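Local coordinates for ileal Bile Acid-Binding Protein (Danio rerio, PDB 3ELZ) that binds bile acids such as cholic acid inside its lipocalin-type beta-barrel and, judging by its family, probably carries them through the cytoplasm, at the cholic acid site. Sequence-based numbering; all coordinates share one arbitrary frame.

The cholic acid site. Residues 18, 21, 25, 27, 31, 34-35, 57, 61, 78, 127, 129. With CHD (cholic acid), chain B; CHD (cholic acid), chain C.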
loop_
_atom_site.group_PDB
_atom_site.type_symbol
_atom_site.label_atom_id
_atom_site.label_comp_id
_atom_site.label_asym_id
_atom_site.label_seq_id
_atom_site.Cartn_x
_atom_site.Cartn_y
_atom_site.Cartn_z
ATOM N N TYR A 18 11.716 -1.026 -6.071
ATOM C CA TYR A 18 11.798 -1.198 -4.620
ATOM C C TYR A 18 13.008 -0.471 -4.003
ATOM O O TYR A 18 12.871 0.241 -3.008
ATOM C CB TYR A 18 11.806 -2.697 -4.265
ATOM C CG TYR A 18 12.047 -3.002 -2.793
ATOM C CD1 TYR A 18 11.014 -2.890 -1.856
ATOM C CD2 TYR A 18 13.301 -3.391 -2.346
ATOM C CE1 TYR A 18 11.231 -3.163 -0.502
ATOM C CE2 TYR A 18 13.529 -3.670 -1.006
ATOM C CZ TYR A 18 12.496 -3.550 -0.090
ATOM O OH TYR A 18 12.735 -3.824 1.227
ATOM N N PHE A 21 12.988 3.544 -4.414
ATOM C CA PHE A 21 11.930 4.062 -3.546
ATOM C C PHE A 21 12.381 4.062 -2.081
ATOM O O PHE A 21 12.218 5.072 -1.380
ATOM C CB PHE A 21 10.638 3.261 -3.741
ATOM C CG PHE A 21 9.459 3.783 -2.965
ATOM C CD1 PHE A 21 8.597 4.715 -3.529
ATOM C CD2 PHE A 21 9.188 3.317 -1.673
ATOM C CE1 PHE A 21 7.492 5.190 -2.817
ATOM C CE2 PHE A 21 8.089 3.787 -0.954
ATOM C CZ PHE A 21 7.240 4.728 -1.528
ATOM N N ILE A 25 13.123 7.429 0.545
ATOM C CA ILE A 25 12.435 7.622 1.826
ATOM C C ILE A 25 13.324 7.360 3.060
ATOM O O ILE A 25 12.843 7.333 4.197
ATOM C CB ILE A 25 11.075 6.856 1.885
ATOM C CG1 ILE A 25 11.285 5.337 1.979
ATOM C CG2 ILE A 25 10.195 7.251 0.682
ATOM C CD1 ILE A 25 9.992 4.532 2.158
ATOM N N ILE A 27 15.396 4.702 3.978
ATOM C CA ILE A 27 15.689 3.364 4.495
ATOM C C ILE A 27 17.117 2.999 4.078
ATOM O O ILE A 27 17.453 3.100 2.895
ATOM C CB ILE A 27 14.675 2.308 3.980
ATOM C CG1 ILE A 27 13.266 2.630 4.493
ATOM C CG2 ILE A 27 15.101 0.895 4.394
ATOM C CD1 ILE A 27 12.179 1.718 3.975
ATOM N N VAL A 31 19.036 -2.749 5.258
ATOM C CA VAL A 31 17.614 -3.016 5.516
ATOM C C VAL A 31 16.853 -3.267 4.209
ATOM O O VAL A 31 15.997 -4.160 4.146
ATOM C CB VAL A 31 16.950 -1.890 6.360
ATOM C CG1 VAL A 31 15.479 -2.183 6.613
ATOM C CG2 VAL A 31 17.676 -1.724 7.693
ATOM N N LYS A 34 17.587 -6.728 3.167
ATOM C CA LYS A 34 16.916 -7.631 4.103
ATOM C C LYS A 34 15.420 -7.793 3.794
ATOM O O LYS A 34 14.781 -8.733 4.271
ATOM C CB LYS A 34 17.108 -7.116 5.537
ATOM C CG LYS A 34 17.570 -8.160 6.565
ATOM C CD LYS A 34 16.403 -8.798 7.321
ATOM C CE LYS A 34 16.821 -9.277 8.714
ATOM N NZ LYS A 34 17.874 -10.347 8.716
ATOM N N GLY A 35 14.869 -6.883 2.991
ATOM C CA GLY A 35 13.438 -6.877 2.704
ATOM C C GLY A 35 12.992 -7.042 1.259
ATOM O O GLY A 35 11.788 -7.047 0.988
ATOM N N TYR A 57 2.555 -8.893 8.752
ATOM C CA TYR A 57 3.995 -8.686 8.782
ATOM C C TYR A 57 4.691 -9.745 9.641
ATOM O O TYR A 57 4.024 -10.514 10.345
ATOM C CB TYR A 57 4.301 -7.263 9.272
ATOM C CG TYR A 57 3.900 -6.176 8.289
ATOM C CD1 TYR A 57 4.750 -5.808 7.242
ATOM C CD2 TYR A 57 2.677 -5.511 8.404
ATOM C CE1 TYR A 57 4.392 -4.817 6.332
ATOM C CE2 TYR A 57 2.310 -4.498 7.490
ATOM C CZ TYR A 57 3.178 -4.162 6.461
ATOM O OH TYR A 57 2.843 -3.166 5.565
ATOM N N HIS A 61 3.030 -9.500 13.598
ATOM C CA HIS A 61 2.711 -8.081 13.573
ATOM C C HIS A 61 1.686 -7.815 12.473
ATOM O O HIS A 61 1.871 -8.224 11.324
ATOM C CB HIS A 61 3.986 -7.248 13.358
ATOM C CG HIS A 61 3.748 -5.767 13.278
ATOM N ND1 HIS A 61 3.268 -5.027 14.339
ATOM C CD2 HIS A 61 3.954 -4.885 12.274
ATOM C CE1 HIS A 61 3.169 -3.759 13.984
ATOM N NE2 HIS A 61 3.589 -3.643 12.738
ATOM N N VAL A 78 2.937 0.595 9.641
ATOM C CA VAL A 78 3.765 -0.488 10.265
ATOM C C VAL A 78 4.664 -0.031 11.387
ATOM O O VAL A 78 4.965 -0.807 12.296
ATOM C CB VAL A 78 4.781 -1.239 9.338
ATOM C CG1 VAL A 78 4.414 -2.688 9.179
ATOM C CG2 VAL A 78 5.086 -0.524 8.052
ATOM N N LEU A 127 7.369 2.953 -6.793
ATOM C CA LEU A 127 7.363 1.527 -6.500
ATOM C C LEU A 127 6.034 0.952 -6.989
ATOM O O LEU A 127 4.976 1.507 -6.693
ATOM C CB LEU A 127 7.509 1.282 -4.983
ATOM C CG LEU A 127 8.020 -0.084 -4.484
ATOM C CD1 LEU A 127 8.584 0.015 -3.078
ATOM C CD2 LEU A 127 6.939 -1.155 -4.517
ATOM N N ARG A 129 4.007 -2.537 -6.623
ATOM C CA ARG A 129 3.920 -3.803 -5.929
ATOM C C ARG A 129 2.728 -4.575 -6.497
ATOM O O ARG A 129 1.612 -4.060 -6.555
ATOM C CB ARG A 129 3.774 -3.543 -4.431
ATOM C CG ARG A 129 3.872 -4.768 -3.558
ATOM C CD ARG A 129 3.107 -4.517 -2.275
ATOM N NE ARG A 129 3.961 -4.338 -1.117
ATOM C CZ ARG A 129 3.586 -3.736 0.005
ATOM N NH1 ARG A 129 2.364 -3.224 0.126
ATOM N NH2 ARG A 129 4.446 -3.650 1.014
HETATM C C1 CHD B . 8.837 0.678 2.186
HETATM C C2 CHD B . 8.318 0.044 0.888
HETATM C C3 CHD B . 6.801 0.233 0.780
HETATM O O3 CHD B . 6.341 -0.381 -0.408
HETATM C C4 CHD B . 6.123 -0.454 1.969
HETATM C C5 CHD B . 6.625 0.163 3.305
HETATM C C6 CHD B . 5.870 -0.470 4.524
HETATM C C7 CHD B . 6.364 -1.895 4.859
HETATM O O7 CHD B . 5.854 -2.872 3.909
HETATM C C8 CHD B . 7.910 -1.944 5.002
HETATM C C9 CHD B . 8.650 -1.326 3.780
HETATM C C10 CHD B . 8.176 0.131 3.464
HETATM C C11 CHD B . 10.196 -1.458 3.870
HETATM C C12 CHD B . 10.662 -2.875 4.283
HETATM O O12 CHD B . 10.483 -3.778 3.176
HETATM C C13 CHD B . 9.942 -3.390 5.551
HETATM C C14 CHD B . 8.441 -3.370 5.288
HETATM C C15 CHD B . 7.895 -4.079 6.532
HETATM C C16 CHD B . 8.832 -5.291 6.632
HETATM C C17 CHD B . 10.070 -4.931 5.772
HETATM C C18 CHD B . 10.343 -2.558 6.801
HETATM C C19 CHD B . 8.545 1.082 4.610
HETATM C C20 CHD B . 11.376 -5.455 6.426
HETATM C C21 CHD B . 12.661 -4.963 5.728
HETATM C C22 CHD B . 11.357 -6.987 6.468
HETATM C C23 CHD B . 12.037 -7.507 7.727
HETATM O O25 CHD B . 12.447 -9.551 8.864
HETATM C C24 CHD B . 12.101 -9.038 7.773
HETATM O O26 CHD B . 11.803 -9.659 6.726
HETATM C C1 CHD C . 7.871 -4.874 11.433
HETATM C C2 CHD C . 7.820 -5.740 12.715
HETATM C C3 CHD C . 7.254 -4.933 13.888
HETATM O O3 CHD C . 7.226 -5.742 15.065
HETATM C C4 CHD C . 8.142 -3.720 14.142
HETATM C C5 CHD C . 8.286 -2.832 12.874
HETATM C C6 CHD C . 9.185 -1.617 13.229
HETATM C C7 CHD C . 10.677 -1.994 13.285
HETATM O O7 CHD C . 10.893 -2.838 14.417
HETATM C C8 CHD C . 11.153 -2.703 11.994
HETATM C C9 CHD C . 10.273 -3.950 11.663
HETATM C C10 CHD C . 8.740 -3.603 11.577
HETATM C C11 CHD C . 10.813 -4.768 10.444
HETATM C C12 CHD C . 12.346 -5.018 10.501
HETATM O O12 CHD C . 12.642 -5.964 11.529
HETATM C C13 CHD C . 13.156 -3.722 10.735
HETATM C C14 CHD C . 12.656 -3.101 12.049
HETATM C C15 CHD C . 13.654 -1.964 12.278
HETATM C C16 CHD C . 14.993 -2.643 11.937
HETATM C C17 CHD C . 14.638 -3.955 11.178
HETATM C C18 CHD C . 13.048 -2.765 9.515
HETATM C C19 CHD C . 8.441 -2.701 10.355
HETATM C C20 CHD C . 15.710 -4.248 10.084
HETATM C C21 CHD C . 15.477 -5.555 9.306
HETATM C C22 CHD C . 17.107 -4.196 10.741
HETATM C C23 CHD C . 18.212 -4.930 9.984
HETATM O O25 CHD C . 18.531 -7.010 11.088
HETATM C C24 CHD C . 18.981 -5.851 10.939
HETATM O O26 CHD C . 19.995 -5.375 11.501
HETATM O O HOH W 1 3.383 -2.141 2.987
#
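Two cholic acids sit one behind the other at the helix-capped end of the fatty-acid-binding-protein barrel, and buried surface separates an inner from an outer molecule: the protein hides 354 of 425 Å² of chain B but 185 of 422 Å² of chain C. The inner steroid is lidded by helices 18-24 and 29-35 and the loop between them, which carries Ile25 and Ile27. Tyr18, its CG anti to the backbone N (chi1 173°), points its phenol tip at the 12-hydroxyl, which lies in plane at the ring edge, OH to O12 3.0 Å. Phe21 CE2, Ile25 CD1 and Leu127 form a loose A-ring end wall, Leu127 CD1 3.5 Å from O3. Ile27 CD1 flanks the C11 edge and reaches C19 of the inner cholic acid at 3.7 Å. Gly35 supplies only backbone beside the side-chain methyl C21. Across from this lid, Arg129 of strand 124-133 and Tyr57 of strand 50-57 form the opposite wall, at the 7-hydroxyl. Arg129, bent at chi3 (-108°), turns its guanidinium edge towards it, but its direct bond to O7 is weak, as is that of the Tyr57 phenol; a shared water is the better link. Val78 is a partition, with CG2 against C6 of the inner steroid at 3.6 Å, CB near C19 of the outer one, and CG1 3.1 Å above the centre of one Tyr57 face.

The outer cholic acid is held by Val31 and the Lys34 methylenes along its side chain and by His61 at its A ring; the large part that the protein does not cover suggests that the open edge lies here. C3 lies over the imidazole face, 3.8 Å from the centroid. His61 NE2 donates to Val78 O at 3.2 Å, on a carbonyl lone pair but bent, 135° at H, and so probably limits the ring's rotation. An alanine at His61 would probably loosen both the A-ring seat and the Val78 loop. Water 1 lies 2.7 Å from O7 of the inner cholic acid, joining that hydroxyl to Tyr57 OH and Arg129 NH2.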